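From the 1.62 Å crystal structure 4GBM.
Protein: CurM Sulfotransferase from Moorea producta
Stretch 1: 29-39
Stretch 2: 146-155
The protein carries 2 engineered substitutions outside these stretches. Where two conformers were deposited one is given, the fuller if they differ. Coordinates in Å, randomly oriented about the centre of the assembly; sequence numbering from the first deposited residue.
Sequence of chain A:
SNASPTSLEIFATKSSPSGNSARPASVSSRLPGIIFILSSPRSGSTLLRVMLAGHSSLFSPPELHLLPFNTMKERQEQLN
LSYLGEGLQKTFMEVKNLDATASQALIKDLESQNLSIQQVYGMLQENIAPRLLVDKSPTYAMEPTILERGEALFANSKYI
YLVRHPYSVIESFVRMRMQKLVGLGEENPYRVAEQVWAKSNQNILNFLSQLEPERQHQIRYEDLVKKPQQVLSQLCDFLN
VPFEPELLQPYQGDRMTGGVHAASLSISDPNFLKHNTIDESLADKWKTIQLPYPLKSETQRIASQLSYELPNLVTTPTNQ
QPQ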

# COMPACT_ATOMS: atom_id res chain seq x y z
N SER A 29 22.43 -11.71 -5.12
CA SER A 29 22.73 -10.25 -5.22
C SER A 29 21.44 -9.43 -5.25
O SER A 29 20.51 -9.75 -5.99
CB SER A 29 23.57 -9.97 -6.47
OG SER A 29 22.82 -10.25 -7.64
N ARG A 30 21.42 -8.37 -4.46
CA ARG A 30 20.21 -7.56 -4.33
C ARG A 30 19.96 -6.64 -5.52
O ARG A 30 20.90 -6.19 -6.20
CB ARG A 30 20.23 -6.77 -3.01
CG ARG A 30 20.23 -7.67 -1.78
CD ARG A 30 19.95 -6.88 -0.52
NE ARG A 30 21.04 -5.96 -0.21
CZ ARG A 30 21.00 -5.06 0.77
NH1 ARG A 30 19.93 -4.96 1.54
NH2 ARG A 30 22.04 -4.27 0.98
N LEU A 31 18.68 -6.40 -5.79
CA LEU A 31 18.26 -5.50 -6.86
C LEU A 31 18.43 -4.05 -6.39
O LEU A 31 18.47 -3.79 -5.19
CB LEU A 31 16.79 -5.75 -7.21
CG LEU A 31 16.45 -7.13 -7.80
CD1 LEU A 31 14.95 -7.28 -7.87
CD2 LEU A 31 17.07 -7.29 -9.18
N PRO A 32 18.50 -3.10 -7.35
CA PRO A 32 18.49 -1.69 -6.97
C PRO A 32 17.24 -1.35 -6.15
O PRO A 32 16.17 -1.93 -6.36
CB PRO A 32 18.44 -0.96 -8.32
CG PRO A 32 18.98 -1.93 -9.30
CD PRO A 32 18.56 -3.28 -8.81
N GLY A 33 17.39 -0.42 -5.21
CA GLY A 33 16.30 -0.06 -4.30
C GLY A 33 15.05 0.45 -4.99
O GLY A 33 15.12 1.11 -6.03
N ILE A 34 13.90 0.15 -4.38
CA ILE A 34 12.62 0.68 -4.84
C ILE A 34 12.00 1.52 -3.74
O ILE A 34 12.67 1.85 -2.76
CB ILE A 34 11.66 -0.44 -5.34
CG1 ILE A 34 11.29 -1.42 -4.21
CG2 ILE A 34 12.27 -1.17 -6.55
CD1 ILE A 34 10.13 -2.35 -4.57
N ILE A 35 10.74 1.90 -3.93
CA ILE A 35 10.01 2.65 -2.92
C ILE A 35 8.87 1.78 -2.41
O ILE A 35 8.11 1.23 -3.21
CB ILE A 35 9.44 3.95 -3.51
CG1 ILE A 35 10.58 4.83 -4.02
CG2 ILE A 35 8.58 4.70 -2.47
CD1 ILE A 35 10.15 5.87 -5.08
N PHE A 36 8.76 1.63 -1.09
CA PHE A 36 7.63 0.91 -0.48
C PHE A 36 6.70 1.86 0.24
O PHE A 36 7.15 2.82 0.87
CB PHE A 36 8.12 -0.13 0.53
CG PHE A 36 8.80 -1.31 -0.09
CD1 PHE A 36 8.05 -2.37 -0.60
CD2 PHE A 36 10.19 -1.38 -0.16
CE1 PHE A 36 8.68 -3.48 -1.18
CE2 PHE A 36 10.83 -2.48 -0.74
CZ PHE A 36 10.08 -3.53 -1.24
N ILE A 37 5.39 1.62 0.14
CA ILE A 37 4.43 2.31 1.01
C ILE A 37 3.94 1.30 2.03
O ILE A 37 3.32 0.29 1.68
CB ILE A 37 3.23 2.92 0.25
CG1 ILE A 37 3.70 4.02 -0.72
CG2 ILE A 37 2.21 3.50 1.25
CD1 ILE A 37 2.63 4.48 -1.73
N LEU A 38 4.25 1.56 3.30
CA LEU A 38 3.83 0.68 4.40
C LEU A 38 2.74 1.33 5.23
O LEU A 38 2.86 2.49 5.63
CB LEU A 38 5.01 0.36 5.32
CG LEU A 38 6.25 -0.25 4.67
CD1 LEU A 38 7.28 -0.52 5.75
CD2 LEU A 38 5.93 -1.52 3.88
N SER A 39 1.68 0.57 5.50
CA SER A 39 0.59 1.11 6.31
C SER A 39 -0.33 0.03 6.82
O SER A 39 -0.30 -1.10 6.33
CB SER A 39 -0.26 2.09 5.47
OG SER A 39 -0.99 1.38 4.49
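Stretch 2 146-155: ILERGEALFA

Phe 154 is the apolar centre of the contact. It is the first residue after the helix of stretch 2 to leave helical phi/psi, and more of its area is covered by stretch 1 than that of any other residue in stretch 2. Its side chain has chi1 in the m well and chi2 at -85°. Ile 34 lies over one face of the ring. Ile 34 CD1 is 3.7 Å from Phe 154 CZ, and it sits 4.0 Å from the Phe 154 ring centroid, 21° off the normal, a CH-pi contact. The Ile 34 CA-to-CB bond points sideways, but with chi1 p and chi2 t the end of the chain comes nearer the ring.

Phe 36 adds a second aromatic ring. Its edge is turned toward the face of Phe 154 in an offset edge-to-face pair, with centroids 5.8 Å apart and planes at 75°. The closest atoms are Phe 36 CZ and Phe 154 CD2, at 3.9 Å. Leu 31 CD1 approaches Phe 154 CE1 at 3.8 Å. The carbonyl of Pro 32 lies at the ring edge, with Pro 32 O 3.4 Å from Phe 154 CD1.

The helix runs from before Ile 146 to Leu 153. Gly 150 is where it meets the Phe 36 ring, and Phe 36 CZ is 4.2 Å from Gly 150 CA. There is little room here: an ideal CB on Gly 150 would lie 3.4 Å from Phe 36 CZ. One turn earlier, Leu 147 meets Leu 38, with Leu 38 CD2 and Leu 147 CD2 3.7 Å apart. Phe 36 and Leu 38 both point toward the helix from the strand that begins at Ile 35. Ile 35 and Ile 37 alternate with them and make no contact with stretch 2.

Beyond the helix the backbone of stretch 2 extends. Phe 154 and Ala 155 run parallel to Leu 31 and Pro 32 as a short, weakly bonded strand pair. Leu 31 and Phe 154 are in register, with CA atoms 4.6 Å apart and side chains on the same face of the sheet. Two backbone hydrogen bonds join Leu 31 to the residues flanking Phe 154. Leu 31 N donates to Leu 153 O at 2.8 Å, and Ala 155 N donates to Leu 31 O at 2.8 Å. The pairing weakens past this point. Gly 33 N is 2.9 Å from Ala 155 O, but the angle is too poor for a hydrogen bond. An ideal CB on Gly 33 would clash with Ala 155 O, 2.5 Å away.

Arg 30 forms the polar edge. Its side chain reaches back to the end of the helix, where Arg 30 NH1 donates a hydrogen bond to Glu 151 O at 2.9 Å. Ala 155 CB lies over one face of the guanidinium, 3.8 Å from Arg 30 NE. Arg 30 NH1 is 4.5 Å from Glu 151 OE1, beyond a salt bridge. A water links these two atoms, although its bond to Arg 30 NH1 is weak.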

# COMPACT_ATOMS: atom_id res chain seq x y z
N ILE A 146 7.68 -10.55 5.96
CA ILE A 146 7.48 -9.95 4.64
C ILE A 146 8.26 -8.63 4.54
O ILE A 146 8.92 -8.37 3.54
CB ILE A 146 5.99 -9.74 4.29
CG1 ILE A 146 5.28 -11.09 4.17
CG2 ILE A 146 5.86 -8.95 2.98
CD1 ILE A 146 3.74 -10.99 4.05
N LEU A 147 8.17 -7.80 5.58
CA LEU A 147 8.96 -6.56 5.64
C LEU A 147 10.46 -6.85 5.48
O LEU A 147 11.16 -6.16 4.72
CB LEU A 147 8.70 -5.81 6.95
CG LEU A 147 7.25 -5.35 7.19
CD1 LEU A 147 7.13 -4.70 8.56
CD2 LEU A 147 6.78 -4.37 6.10
N GLU A 148 10.93 -7.90 6.15
CA GLU A 148 12.33 -8.30 6.07
C GLU A 148 12.72 -8.77 4.66
O GLU A 148 13.86 -8.55 4.24
CB GLU A 148 12.64 -9.38 7.10
CG GLU A 148 12.70 -8.85 8.53
CD GLU A 148 13.09 -9.90 9.54
OE1 GLU A 148 12.33 -10.89 9.69
OE2 GLU A 148 14.14 -9.74 10.19
N ARG A 149 11.78 -9.38 3.93
CA ARG A 149 12.07 -9.84 2.57
C ARG A 149 12.41 -8.67 1.63
O ARG A 149 13.23 -8.83 0.73
CB ARG A 149 10.94 -10.71 2.01
CG ARG A 149 11.39 -11.55 0.80
CD ARG A 149 10.32 -12.53 0.32
NE ARG A 149 10.18 -13.70 1.20
CZ ARG A 149 9.22 -13.84 2.09
NH1 ARG A 149 8.29 -12.90 2.23
NH2 ARG A 149 9.16 -14.93 2.84
N GLY A 150 11.80 -7.51 1.85
CA GLY A 150 12.12 -6.31 1.07
C GLY A 150 13.60 -5.94 1.17
O GLY A 150 14.24 -5.62 0.17
N GLU A 151 14.13 -6.00 2.38
CA GLU A 151 15.54 -5.73 2.61
C GLU A 151 16.45 -6.85 2.11
O GLU A 151 17.63 -6.63 1.86
CB GLU A 151 15.80 -5.45 4.10
CG GLU A 151 15.22 -4.11 4.55
CD GLU A 151 15.95 -2.93 3.92
OE1 GLU A 151 17.12 -2.69 4.28
OE2 GLU A 151 15.35 -2.25 3.05
N ALA A 152 15.88 -8.05 1.96
CA ALA A 152 16.65 -9.18 1.45
C ALA A 152 16.77 -9.15 -0.07
O ALA A 152 17.79 -9.58 -0.62
CB ALA A 152 16.02 -10.50 1.90
N LEU A 153 15.75 -8.62 -0.74
CA LEU A 153 15.70 -8.63 -2.20
C LEU A 153 16.28 -7.38 -2.85
O LEU A 153 16.77 -7.44 -3.97
CB LEU A 153 14.25 -8.82 -2.69
CG LEU A 153 13.55 -10.14 -2.37
CD1 LEU A 153 12.15 -10.15 -2.96
CD2 LEU A 153 14.35 -11.34 -2.85
N PHE A 154 16.19 -6.26 -2.13
CA PHE A 154 16.53 -4.95 -2.66
C PHE A 154 17.56 -4.26 -1.79
O PHE A 154 17.55 -4.43 -0.56
CB PHE A 154 15.29 -4.04 -2.71
CG PHE A 154 14.17 -4.55 -3.57
CD1 PHE A 154 14.16 -4.29 -4.93
CD2 PHE A 154 13.11 -5.28 -3.01
CE1 PHE A 154 13.12 -4.76 -5.74
CE2 PHE A 154 12.06 -5.74 -3.82
CZ PHE A 154 12.08 -5.47 -5.19
N ALA A 155 18.41 -3.45 -2.41
CA ALA A 155 19.37 -2.65 -1.69
C ALA A 155 18.96 -1.18 -1.63
O ALA A 155 18.65 -0.58 -2.65
CB ALA A 155 20.75 -2.80 -2.32
O HOH W 1 19.50 -2.23 2.06